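Local coordinates for protein terminal oxygenase component of carbazole (Janthinobacterium sp., PDB 7BUG) that forms the oxygenase part of carbazole 1,9a-dioxygenase, using a Rieske [2Fe-2S] cluster and a mononuclear iron to dioxygenate carbazole at its angular (C-9a) and adjacent (C-1) positions, at residues A2-E6 and V19-L23; L23-H28 and N373-Q379; H28-V32 and W285-I289; L48-L53 and F134-G138; R210-T214 and E360-A364. All coordinates share one frame. Residues are numbered along the deposited sequence.

Contact 1: residues A2-E6 and V19-L23; sequences ANVDE and VDAKL
One carboxylate, that of Asp-20, gathers the backbone nitrogens of the chain's first modelled residues. Asp-20 OD2 accepts from Ala-2 N at 2.8 Å. Asp-20 OD1 accepts from Asn-3 N at 2.8 Å and, more weakly, from Val-4 N at 3.1 Å. The t rotamer of Asp-20 (chi1 -159°) swings the carboxylate across to residues 2-6. Asn-3 takes an m rotamer, and Asn-3 ND2 donates to Asp-20 O at 2.8 Å and also to Gln-377 O. The CA atoms of Asn-3 and Asp-20 lie 5.5 Å apart. Residues 2-5 are an irregular lead-in to helix 6-9, with Asp-5 as its N-cap. Residues 19-23 leave helix 16-20 through an inverse gamma turn centred on Ala-21, in which Lys-22 N bonds to Asp-20 O at 2.9 Å. The contact joins the N-terminal tail to the end of helix 16-20. Beside the polar contacts, Val-4 CG1 meets Val-19 CG1 at 4.4 Å, and Val-4 CG2 meets Lys-22 CE at 4.2 Å. Lys-22 NZ continues to a salt bridge with Asp-347.

Contact 2: residues L23-H28 and N373-Q379; sequences LGFRNH and NQGIQTQ
Irregular residues 23-28 and 373-379 run antiparallel, with a single beta bridge, Phe-25 to Ile-376 (CA-CA 4.8 Å). Gln-377 N donates to Gly-24 O at 3.1 Å, and Arg-26 N weakly to Gly-375 O at 2.8 Å. Backbone angles at Gly-24 and Gly-375 call for glycine. Extended Arg-26 (chi1 to chi3 t) donates from NH1 to Gln-377 OE1 at 2.8 Å; its guanidinium also forms salt bridges with Glu-51 and Asp-139. Gln-377 CG (chi1 t) lies 3.8 Å from Leu-23 CB. Phe-25 (m) takes Asn-373 CB over one ring face, a CH-pi contact 3.4 Å from the centroid. Asn-27 (m) donates from ND2 to Gln-374 O at 3.0 Å. His-28 (m) turns NE2 to accept from Gln-374 N at 3.0 Å. Asn-373 (p) sets OD1 to accept from Gly-375 N at 2.9 Å, an Asx turn. Water 1 joins Leu-23 N, Gly-24 O and Gln-377 O. This single antiparallel beta bridge joins the lead-in to Rieske-region strand 28-32 to the link between helices 360-372 and 379-382.

Contact 3: residues H28-V32 and W285-I289; sequences HWYPV and WYVPI
Strand 28-32 crosses strand 285-288 at -102°, nearly at right angles. Their axes approach to 7.6 Å. The nearest CA atoms, Tyr-30 CA and Val-287 CA, are 6.6 Å apart. Both strands are extended. They belong to different antiparallel sheets, one of the Rieske region and one of the catalytic region, so the strands pack across each other nearly orthogonally where the two sheets meet. Pro-31 is the main bump. Its ring lies over the face of the Trp-285 indole in a CH-pi contact. Pro-31 CG lies 3.5 Å from the centroid of the Trp-285 five-membered ring, 11° off the normal, and Pro-31 CD 3.3 Å from Trp-285 CD1. Trp-285 is set by chi1 -77° (m) and chi2 -107°. Val-287, rotamer t, fits between Tyr-30 and Pro-31. Val-287 CG1 is 3.9 Å from Tyr-30 CB, and Val-287 CG2 is 4.0 Å from Pro-31 CD. Tyr-30 (m) brings CE1 to 3.8 Å from Pro-288 CD, while its OH is hydrogen-bonded to Phe-25 O. Water 2 links Trp-29 O and Trp-285 NE1, 2.8 Å from each. Pro-31 O is buried without a polar partner. The two regions are therefore joined here mainly by apolar fit, with one water as the polar link.

Contact 4: residues L48-L53 and F134-G138; sequences LLGENL and FIYLG
This is a buried, wholly side-chain contact inside the Rieske-region sheet, between a beta hairpin turn and a strand that is not its neighbour. Residues 48-53 join strands 44-48 and 51-58 through a type I' turn from Leu-48 to Glu-51. Leu-49 (56°/31°) and Gly-50 (86°/-4°) are its central residues. The turn is closed by Glu-51 N to Leu-48 O and Leu-48 N to Glu-51 O, both 2.9 Å. Strand segment 134-137 lies 11.3 Å away by axis, at 137° to strand segment 51-53, and the nearest CA atoms are Leu-49 and Leu-137 at 7.7 Å. In the antiparallel sheet the strands 123-129 and 61-66 come between 132-137 and 51-58. That these parts still meet is consistent with the curled, barrel-like sheet of Rieske domains. Leu-137 (chi1 t, chi2 m), the centre of an inverse gamma turn, is the most deeply involved side chain. Leu-137 CD1 meets Leu-49 CD2 at 3.7 Å and Glu-51 OE2 at 3.7 Å. Leu-137 CD2 meets Leu-48 CD2 at 3.9 Å and Leu-53 CD1 at 3.8 Å. Ile-135, rotamer m, adds CB to Leu-48 CD2 at 4.0 Å and CD1 to Leu-53 CD1 at 4.1 Å. The Glu-51 carboxylate has its polar partners elsewhere: Tyr-124, Lys-66, Arg-26 and Gln-377.

Contact 5: residues R210-T214 and E360-A364; sequences RKQQT and EAIVA
The chain begins in a 3-10 turn at Arg-210, with Gln-213 N bonded to Arg-210 O at 3.1 Å. It becomes extended at Thr-214 (-138°/162°), where strand 214-217 starts. Residues 360-364 open helix 360-372, with Ala-364 N bonded to Glu-360 O at 2.9 Å. The nearest CA pairs are Thr-214 with Ala-361 at 6.2 Å and Gln-213 with Glu-360 at 7.0 Å. The loop lies against the start of the helix, at the edge strand of the catalytic-region sheet. A helix packed against the sheet is consistent with the Bet v 1-like fold of the ring-hydroxylase catalytic domain. The side chain of Ala-361 is about 10 Å from that of the iron ligand His-183. Glu-360 (chi1 t, chi2 p) points its OE2 to Arg-210 NH1, a salt bridge of 2.9 Å. Arg-210 reaches it with chi1 and chi2 t and chi3 p. Water 3 donates to Arg-210 O at 2.8 Å and Glu-360 OE2 at 2.7 Å and accepts from Thr-214 OG1 at 2.7 Å. Thr-214 (p) sets CG2 3.8 Å from Ala-361 CA and 4.0 Å from Ala-364 CB. Gln-213 CB lies 3.9 Å from Glu-360 CG. Ile-362 packs on Arg-72 of the second subunit.

Contacts 3 and 4 are buried and rely on apolar side chains. Their strands 28-32 and 132-137 are neighbours in one sheet, and backbone hydrogen bonds from Leu-49 N and Gly-50 N to Pro-288 O and Ile-289 O tie the two contacts. Contacts 1, 2 and 5 are only partly buried and are far more polar. Contact 2 touches contacts 1, 3 and 4. It shares Leu-23 with contact 1 and His-28 with contact 3, and its Arg-26 forms a salt bridge to Glu-51 of contact 4. Contact 1 adds the N-terminal tail through Asn-3 ND2 to Gln-377 O. Contact 5 stands apart, its centre about 31 Å from that of contact 4, on the other side of the chain's centre.

Contact 1: residues A2-E6 and V19-L23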
# COMPACT_ATOMS: atom_id res chain seq x y z
N ALA A 2 1.15 23.54 -6.97
CA ALA A 2 2.39 22.68 -6.89
C ALA A 2 2.10 21.26 -6.37
O ALA A 2 2.87 20.34 -6.69
CB ALA A 2 3.42 23.39 -6.02
N ASN A 3 1.03 21.03 -5.60
CA ASN A 3 0.81 19.73 -4.92
C ASN A 3 -0.46 19.02 -5.43
O ASN A 3 -0.59 17.83 -5.18
CB ASN A 3 0.70 19.87 -3.41
CG ASN A 3 1.99 20.35 -2.77
OD1 ASN A 3 3.06 19.82 -3.09
ND2 ASN A 3 1.92 21.33 -1.87
N VAL A 4 -1.39 19.77 -5.99
CA VAL A 4 -2.77 19.32 -6.32
C VAL A 4 -2.99 19.54 -7.82
O VAL A 4 -2.51 20.52 -8.34
CB VAL A 4 -3.77 20.11 -5.47
CG1 VAL A 4 -5.22 19.93 -5.92
CG2 VAL A 4 -3.64 19.73 -4.01
N ASP A 5 -3.75 18.63 -8.44
CA ASP A 5 -4.17 18.75 -9.86
C ASP A 5 -4.62 20.19 -10.12
O ASP A 5 -5.51 20.69 -9.42
CB ASP A 5 -5.28 17.75 -10.15
CG ASP A 5 -5.38 17.48 -11.64
OD1 ASP A 5 -5.82 18.40 -12.38
OD2 ASP A 5 -4.93 16.41 -12.06
N GLU A 6 -4.04 20.84 -11.12
CA GLU A 6 -4.46 22.21 -11.55
C GLU A 6 -5.97 22.23 -11.82
O GLU A 6 -6.62 23.28 -11.56
CB GLU A 6 -3.69 22.68 -12.78
CG GLU A 6 -2.28 23.18 -12.49
CD GLU A 6 -2.12 24.28 -11.45
OE1 GLU A 6 -3.00 25.17 -11.36
OE2 GLU A 6 -1.10 24.24 -10.71
N VAL A 19 -5.90 24.93 -0.53
CA VAL A 19 -6.13 23.56 -1.07
C VAL A 19 -4.82 22.97 -1.59
O VAL A 19 -4.60 21.75 -1.48
CB VAL A 19 -7.23 23.58 -2.15
CG1 VAL A 19 -7.30 22.24 -2.82
CG2 VAL A 19 -8.54 23.98 -1.52
N ASP A 20 -3.89 23.79 -2.09
CA ASP A 20 -2.60 23.27 -2.55
C ASP A 20 -1.72 22.85 -1.35
O ASP A 20 -0.74 22.07 -1.55
CB ASP A 20 -1.88 24.32 -3.37
CG ASP A 20 -0.83 23.75 -4.27
OD1 ASP A 20 -1.05 22.64 -4.77
OD2 ASP A 20 0.13 24.49 -4.55
N ALA A 21 -1.98 23.39 -0.17
CA ALA A 21 -1.04 23.29 0.97
C ALA A 21 -1.19 21.96 1.74
O ALA A 21 -1.28 21.96 2.97
CB ALA A 21 -1.11 24.52 1.83
N LYS A 22 -1.13 20.84 1.02
CA LYS A 22 -1.28 19.48 1.56
C LYS A 22 -0.20 19.17 2.60
O LYS A 22 -0.49 18.45 3.59
CB LYS A 22 -1.26 18.50 0.38
CG LYS A 22 -1.49 17.06 0.76
CD LYS A 22 -1.48 16.18 -0.46
CE LYS A 22 -2.56 16.59 -1.43
NZ LYS A 22 -3.11 15.39 -2.09
N LEU A 23 1.01 19.72 2.43
CA LEU A 23 2.14 19.51 3.37
C LEU A 23 2.29 20.64 4.39
O LEU A 23 3.27 20.60 5.17
CB LEU A 23 3.44 19.38 2.57
CG LEU A 23 3.68 18.05 1.90
CD1 LEU A 23 4.85 18.16 0.93
CD2 LEU A 23 3.93 16.95 2.94

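Contact 2: residues L23-H28 and N373-Q379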
# COMPACT_ATOMS: atom_id res chain seq x y z
N LEU A 23 1.01 19.72 2.43
CA LEU A 23 2.14 19.51 3.37
C LEU A 23 2.29 20.64 4.39
O LEU A 23 3.27 20.60 5.17
CB LEU A 23 3.44 19.38 2.57
CG LEU A 23 3.68 18.05 1.90
CD1 LEU A 23 4.85 18.16 0.93
CD2 LEU A 23 3.93 16.95 2.94
N GLY A 24 1.38 21.61 4.43
CA GLY A 24 1.48 22.76 5.32
C GLY A 24 2.22 23.93 4.70
O GLY A 24 2.67 23.88 3.54
N PHE A 25 2.42 24.94 5.51
CA PHE A 25 3.03 26.23 5.10
C PHE A 25 4.46 26.26 5.59
O PHE A 25 4.74 26.19 6.81
CB PHE A 25 2.20 27.38 5.65
CG PHE A 25 0.81 27.39 5.09
CD1 PHE A 25 0.57 27.44 3.71
CD2 PHE A 25 -0.27 27.47 5.96
CE1 PHE A 25 -0.74 27.54 3.23
CE2 PHE A 25 -1.56 27.60 5.45
CZ PHE A 25 -1.80 27.58 4.09
N ARG A 26 5.38 26.48 4.66
CA ARG A 26 6.79 26.69 4.95
C ARG A 26 6.97 28.11 5.53
O ARG A 26 6.10 28.94 5.32
CB ARG A 26 7.65 26.42 3.72
CG ARG A 26 9.14 26.33 3.99
CD ARG A 26 9.88 25.99 2.70
NE ARG A 26 11.28 25.81 3.01
CZ ARG A 26 11.78 24.70 3.57
NH1 ARG A 26 11.03 23.61 3.68
NH2 ARG A 26 13.06 24.67 3.88
N ASN A 27 8.07 28.32 6.24
CA ASN A 27 8.49 29.63 6.79
C ASN A 27 7.56 30.05 7.94
O ASN A 27 7.26 31.23 8.09
CB ASN A 27 8.57 30.65 5.64
CG ASN A 27 9.52 30.18 4.57
OD1 ASN A 27 10.65 29.84 4.88
ND2 ASN A 27 9.09 30.11 3.32
N HIS A 28 7.15 29.09 8.80
CA HIS A 28 6.50 29.36 10.08
C HIS A 28 7.14 28.48 11.16
O HIS A 28 7.78 27.48 10.83
CB HIS A 28 4.98 29.08 10.05
CG HIS A 28 4.18 29.90 9.11
ND1 HIS A 28 3.50 31.01 9.53
CD2 HIS A 28 3.94 29.77 7.79
CE1 HIS A 28 2.88 31.52 8.45
NE2 HIS A 28 3.10 30.79 7.39
N ASN A 373 -0.23 33.03 4.34
CA ASN A 373 0.82 31.99 4.58
C ASN A 373 2.17 32.49 4.07
O ASN A 373 2.22 33.30 3.11
CB ASN A 373 0.44 30.67 3.95
CG ASN A 373 0.62 30.67 2.44
OD1 ASN A 373 1.72 30.43 1.94
ND2 ASN A 373 -0.49 30.85 1.72
N GLN A 374 3.25 32.01 4.66
CA GLN A 374 4.62 32.43 4.27
C GLN A 374 5.26 31.45 3.28
O GLN A 374 6.47 31.56 3.02
CB GLN A 374 5.48 32.63 5.52
CG GLN A 374 4.92 33.70 6.46
CD GLN A 374 5.13 35.10 5.94
OE1 GLN A 374 5.94 35.32 5.07
NE2 GLN A 374 4.39 36.07 6.45
N GLY A 375 4.49 30.56 2.67
CA GLY A 375 5.00 29.69 1.62
C GLY A 375 4.30 28.34 1.62
O GLY A 375 3.92 27.86 2.71
N ILE A 376 4.17 27.74 0.46
CA ILE A 376 3.56 26.38 0.32
C ILE A 376 4.68 25.35 0.25
O ILE A 376 5.48 25.32 -0.71
CB ILE A 376 2.59 26.31 -0.88
CG1 ILE A 376 1.39 27.21 -0.58
CG2 ILE A 376 2.19 24.88 -1.19
CD1 ILE A 376 0.52 27.49 -1.76
N GLN A 377 4.70 24.47 1.25
CA GLN A 377 5.69 23.37 1.25
C GLN A 377 5.36 22.41 0.13
O GLN A 377 4.15 22.03 -0.06
CB GLN A 377 5.66 22.66 2.61
CG GLN A 377 6.57 21.46 2.67
CD GLN A 377 8.00 21.83 3.00
OE1 GLN A 377 8.40 22.99 2.84
NE2 GLN A 377 8.78 20.88 3.51
N THR A 378 6.38 21.98 -0.60
CA THR A 378 6.18 21.05 -1.74
C THR A 378 7.15 19.88 -1.64
O THR A 378 8.04 19.88 -0.80
CB THR A 378 6.42 21.77 -3.08
OG1 THR A 378 7.83 21.94 -3.22
CG2 THR A 378 5.71 23.10 -3.18
N GLN A 379 6.87 18.86 -2.44
CA GLN A 379 7.69 17.63 -2.46
C GLN A 379 9.09 18.05 -2.91
O GLN A 379 10.07 17.40 -2.49
CB GLN A 379 7.03 16.54 -3.32
CG GLN A 379 6.27 15.49 -2.53
CD GLN A 379 7.03 14.84 -1.40
OE1 GLN A 379 8.19 14.41 -1.52
NE2 GLN A 379 6.35 14.72 -0.28
O HOH W 1 1.90 22.27 1.39

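Contact 3: residues H28-V32 and W285-I289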
# COMPACT_ATOMS: atom_id res chain seq x y z
N HIS A 28 7.15 29.09 8.80
CA HIS A 28 6.50 29.36 10.08
C HIS A 28 7.14 28.48 11.16
O HIS A 28 7.78 27.48 10.83
CB HIS A 28 4.98 29.08 10.05
CG HIS A 28 4.18 29.90 9.11
ND1 HIS A 28 3.50 31.01 9.53
CD2 HIS A 28 3.94 29.77 7.79
CE1 HIS A 28 2.88 31.52 8.45
NE2 HIS A 28 3.10 30.79 7.39
N TRP A 29 6.95 28.89 12.38
CA TRP A 29 7.26 28.15 13.60
C TRP A 29 6.18 27.11 13.84
O TRP A 29 5.01 27.46 13.74
CB TRP A 29 7.34 29.09 14.79
CG TRP A 29 8.49 30.04 14.79
CD1 TRP A 29 8.45 31.36 14.44
CD2 TRP A 29 9.83 29.77 15.23
NE1 TRP A 29 9.68 31.92 14.61
CE2 TRP A 29 10.53 31.00 15.14
CE3 TRP A 29 10.50 28.65 15.72
CZ2 TRP A 29 11.87 31.10 15.46
CZ3 TRP A 29 11.80 28.76 16.09
CH2 TRP A 29 12.48 29.97 15.96
N TYR A 30 6.62 25.92 14.24
CA TYR A 30 5.71 24.83 14.67
C TYR A 30 6.21 24.16 15.94
O TYR A 30 7.38 23.82 16.03
CB TYR A 30 5.65 23.74 13.60
CG TYR A 30 4.99 24.20 12.33
CD1 TYR A 30 3.62 24.19 12.19
CD2 TYR A 30 5.73 24.68 11.28
CE1 TYR A 30 3.01 24.59 11.01
CE2 TYR A 30 5.15 25.14 10.12
CZ TYR A 30 3.78 25.07 9.96
OH TYR A 30 3.25 25.52 8.79
N PRO A 31 5.31 23.85 16.87
CA PRO A 31 5.67 23.04 18.03
C PRO A 31 5.72 21.56 17.68
O PRO A 31 4.91 21.12 16.88
CB PRO A 31 4.58 23.35 19.05
CG PRO A 31 3.38 23.55 18.21
CD PRO A 31 3.89 24.24 16.95
N VAL A 32 6.70 20.84 18.22
CA VAL A 32 6.85 19.41 17.84
C VAL A 32 6.97 18.50 19.06
O VAL A 32 6.77 17.30 18.88
CB VAL A 32 8.06 19.24 16.92
CG1 VAL A 32 7.82 19.97 15.59
CG2 VAL A 32 9.33 19.71 17.55
N TRP A 285 -2.43 23.14 18.45
CA TRP A 285 -1.85 23.16 17.10
C TRP A 285 -2.21 21.85 16.39
O TRP A 285 -2.25 20.78 17.06
CB TRP A 285 -0.34 23.29 17.16
CG TRP A 285 0.21 24.66 17.45
CD1 TRP A 285 0.81 25.43 16.52
CD2 TRP A 285 0.31 25.38 18.70
NE1 TRP A 285 1.32 26.58 17.08
CE2 TRP A 285 1.00 26.58 18.42
CE3 TRP A 285 -0.11 25.13 20.02
CZ2 TRP A 285 1.28 27.53 19.40
CZ3 TRP A 285 0.20 26.07 20.99
CH2 TRP A 285 0.87 27.25 20.67
N TYR A 286 -2.25 21.94 15.08
CA TYR A 286 -2.39 20.82 14.15
C TYR A 286 -1.21 20.88 13.20
O TYR A 286 -1.26 21.57 12.15
CB TYR A 286 -3.74 20.91 13.46
CG TYR A 286 -4.85 21.39 14.35
CD1 TYR A 286 -5.52 20.54 15.24
CD2 TYR A 286 -5.20 22.73 14.35
CE1 TYR A 286 -6.54 21.02 16.03
CE2 TYR A 286 -6.21 23.22 15.16
CZ TYR A 286 -6.89 22.36 16.01
OH TYR A 286 -7.89 22.98 16.76
N VAL A 287 -0.17 20.19 13.57
CA VAL A 287 1.15 20.37 12.91
C VAL A 287 1.30 19.33 11.81
O VAL A 287 1.31 18.12 12.07
CB VAL A 287 2.27 20.25 13.94
CG1 VAL A 287 3.61 20.44 13.27
CG2 VAL A 287 2.05 21.24 15.07
N PRO A 288 1.56 19.76 10.56
CA PRO A 288 1.69 18.81 9.46
C PRO A 288 2.96 17.98 9.61
O PRO A 288 4.09 18.51 9.74
CB PRO A 288 1.79 19.68 8.18
CG PRO A 288 1.43 21.05 8.63
CD PRO A 288 1.74 21.13 10.11
N ILE A 289 2.77 16.66 9.59
CA ILE A 289 3.87 15.66 9.59
C ILE A 289 4.14 15.24 8.16
O ILE A 289 5.29 15.30 7.70
CB ILE A 289 3.58 14.46 10.52
CG1 ILE A 289 3.60 14.92 11.97
CG2 ILE A 289 4.52 13.31 10.27
CD1 ILE A 289 3.10 13.90 12.94
O HOH W 2 3.46 28.07 15.98

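Contact 4: residues L48-L53 and F134-G138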
# COMPACT_ATOMS: atom_id res chain seq x y z
N LEU A 48 8.50 16.74 10.10
CA LEU A 48 7.78 18.01 10.12
C LEU A 48 7.67 18.52 8.68
O LEU A 48 8.71 18.63 8.00
CB LEU A 48 8.51 19.00 11.01
CG LEU A 48 7.92 20.38 11.09
CD1 LEU A 48 6.48 20.38 11.57
CD2 LEU A 48 8.76 21.30 11.95
N LEU A 49 6.45 18.77 8.22
CA LEU A 49 6.24 19.25 6.82
C LEU A 49 6.88 18.27 5.84
O LEU A 49 7.37 18.69 4.78
CB LEU A 49 6.77 20.68 6.67
CG LEU A 49 5.78 21.82 6.94
CD1 LEU A 49 5.11 21.74 8.27
CD2 LEU A 49 6.46 23.17 6.72
N GLY A 50 6.92 16.99 6.19
CA GLY A 50 7.44 15.91 5.34
C GLY A 50 8.91 15.69 5.44
O GLY A 50 9.45 14.70 4.85
N GLU A 51 9.62 16.52 6.20
CA GLU A 51 11.08 16.45 6.32
C GLU A 51 11.47 15.77 7.65
O GLU A 51 10.97 16.16 8.74
CB GLU A 51 11.71 17.85 6.36
CG GLU A 51 11.33 18.73 5.19
CD GLU A 51 12.11 20.02 5.03
OE1 GLU A 51 13.19 20.12 5.60
OE2 GLU A 51 11.64 20.89 4.27
N ASN A 52 12.41 14.83 7.55
CA ASN A 52 12.92 14.14 8.75
C ASN A 52 13.98 15.06 9.37
O ASN A 52 14.92 15.46 8.66
CB ASN A 52 13.59 12.78 8.46
CG ASN A 52 12.57 11.75 8.00
OD1 ASN A 52 11.54 11.59 8.66
ND2 ASN A 52 12.82 11.12 6.87
N LEU A 53 13.82 15.34 10.66
CA LEU A 53 14.71 16.23 11.40
C LEU A 53 15.25 15.54 12.64
O LEU A 53 14.60 14.62 13.23
CB LEU A 53 13.92 17.46 11.86
CG LEU A 53 13.19 18.25 10.77
CD1 LEU A 53 12.45 19.44 11.34
CD2 LEU A 53 14.12 18.67 9.65
N PHE A 134 9.69 24.65 19.60
CA PHE A 134 9.23 25.15 18.28
C PHE A 134 10.38 25.10 17.29
O PHE A 134 11.51 25.55 17.62
CB PHE A 134 8.76 26.60 18.44
CG PHE A 134 7.49 26.79 19.19
CD1 PHE A 134 7.44 26.92 20.57
CD2 PHE A 134 6.30 26.82 18.50
CE1 PHE A 134 6.21 27.06 21.23
CE2 PHE A 134 5.10 27.05 19.16
CZ PHE A 134 5.07 27.19 20.52
N ILE A 135 10.12 24.61 16.09
CA ILE A 135 11.08 24.62 14.97
C ILE A 135 10.56 25.58 13.92
O ILE A 135 9.37 25.51 13.61
CB ILE A 135 11.27 23.20 14.41
CG1 ILE A 135 11.85 22.29 15.49
CG2 ILE A 135 12.11 23.19 13.15
CD1 ILE A 135 11.95 20.86 15.10
N TYR A 136 11.43 26.44 13.41
CA TYR A 136 11.10 27.31 12.27
C TYR A 136 11.39 26.53 11.02
O TYR A 136 12.56 26.38 10.68
CB TYR A 136 11.90 28.60 12.33
CG TYR A 136 11.52 29.51 11.20
CD1 TYR A 136 10.30 30.15 11.20
CD2 TYR A 136 12.37 29.71 10.12
CE1 TYR A 136 9.95 31.01 10.17
CE2 TYR A 136 12.03 30.59 9.11
CZ TYR A 136 10.82 31.24 9.15
OH TYR A 136 10.52 32.10 8.12
N LEU A 137 10.37 25.90 10.43
CA LEU A 137 10.57 25.09 9.21
C LEU A 137 10.54 26.06 8.02
O LEU A 137 9.52 26.22 7.41
CB LEU A 137 9.54 23.97 9.11
CG LEU A 137 9.90 22.76 8.27
CD1 LEU A 137 10.18 23.08 6.81
CD2 LEU A 137 11.06 21.99 8.85
N GLY A 138 11.67 26.69 7.80
CA GLY A 138 11.79 27.72 6.78
C GLY A 138 13.22 28.12 6.59
O GLY A 138 14.10 27.69 7.32

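Contact 5: residues R210-T214 and E360-A364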
# COMPACT_ATOMS: atom_id res chain seq x y z
N ARG A 210 -23.33 38.35 6.84
CA ARG A 210 -22.20 37.42 6.60
C ARG A 210 -20.93 38.04 7.19
O ARG A 210 -20.20 37.32 7.91
CB ARG A 210 -22.03 37.15 5.10
CG ARG A 210 -21.22 35.90 4.79
CD ARG A 210 -20.80 35.79 3.34
NE ARG A 210 -20.33 37.08 2.84
CZ ARG A 210 -19.17 37.66 3.16
NH1 ARG A 210 -18.32 37.07 3.99
NH2 ARG A 210 -18.87 38.84 2.64
N LYS A 211 -20.68 39.33 6.94
CA LYS A 211 -19.39 39.99 7.26
C LYS A 211 -19.21 40.09 8.78
O LYS A 211 -18.04 40.21 9.20
CB LYS A 211 -19.28 41.36 6.56
CG LYS A 211 -20.23 42.44 7.07
CD LYS A 211 -20.59 43.44 5.98
CE LYS A 211 -21.24 44.71 6.49
NZ LYS A 211 -20.25 45.79 6.76
N GLN A 212 -20.30 40.00 9.58
CA GLN A 212 -20.27 40.07 11.07
C GLN A 212 -20.07 38.70 11.73
O GLN A 212 -19.97 38.66 12.97
CB GLN A 212 -21.59 40.62 11.61
CG GLN A 212 -21.66 42.14 11.50
CD GLN A 212 -23.02 42.64 11.93
OE1 GLN A 212 -23.83 41.92 12.51
NE2 GLN A 212 -23.26 43.91 11.65
N GLN A 213 -20.02 37.60 10.98
CA GLN A 213 -19.90 36.25 11.60
C GLN A 213 -18.45 35.99 12.00
O GLN A 213 -18.21 35.03 12.77
CB GLN A 213 -20.30 35.15 10.62
CG GLN A 213 -21.72 35.27 10.09
CD GLN A 213 -22.73 35.30 11.21
OE1 GLN A 213 -22.75 34.43 12.09
NE2 GLN A 213 -23.59 36.32 11.18
N THR A 214 -17.50 36.74 11.44
CA THR A 214 -16.05 36.59 11.75
C THR A 214 -15.37 37.94 11.90
O THR A 214 -15.90 38.95 11.38
CB THR A 214 -15.34 35.78 10.67
OG1 THR A 214 -15.41 36.47 9.43
CG2 THR A 214 -15.91 34.40 10.50
N GLU A 360 -19.06 29.67 7.44
CA GLU A 360 -18.46 31.01 7.17
C GLU A 360 -17.15 31.12 7.94
O GLU A 360 -16.18 31.67 7.39
CB GLU A 360 -19.45 32.12 7.53
CG GLU A 360 -18.93 33.51 7.32
CD GLU A 360 -18.53 33.84 5.89
OE1 GLU A 360 -19.04 33.19 4.95
OE2 GLU A 360 -17.68 34.77 5.71
N ALA A 361 -17.08 30.62 9.16
CA ALA A 361 -15.84 30.66 9.98
C ALA A 361 -14.72 29.87 9.26
O ALA A 361 -13.59 30.39 9.08
CB ALA A 361 -16.06 30.06 11.33
N ILE A 362 -15.05 28.69 8.75
CA ILE A 362 -14.07 27.84 8.03
C ILE A 362 -13.59 28.53 6.75
O ILE A 362 -12.36 28.52 6.49
CB ILE A 362 -14.63 26.44 7.76
CG1 ILE A 362 -14.76 25.72 9.12
CG2 ILE A 362 -13.72 25.70 6.76
CD1 ILE A 362 -15.62 24.48 9.09
N VAL A 363 -14.50 29.10 5.96
CA VAL A 363 -14.16 29.77 4.69
C VAL A 363 -13.30 31.01 5.00
O VAL A 363 -12.35 31.24 4.28
CB VAL A 363 -15.43 30.09 3.90
CG1 VAL A 363 -15.22 31.16 2.85
CG2 VAL A 363 -15.97 28.80 3.28
N ALA A 364 -13.57 31.73 6.07
CA ALA A 364 -12.74 32.90 6.43
C ALA A 364 -11.32 32.42 6.73
O ALA A 364 -10.38 33.07 6.28
CB ALA A 364 -13.34 33.62 7.59
O HOH W 3 -17.58 36.49 7.78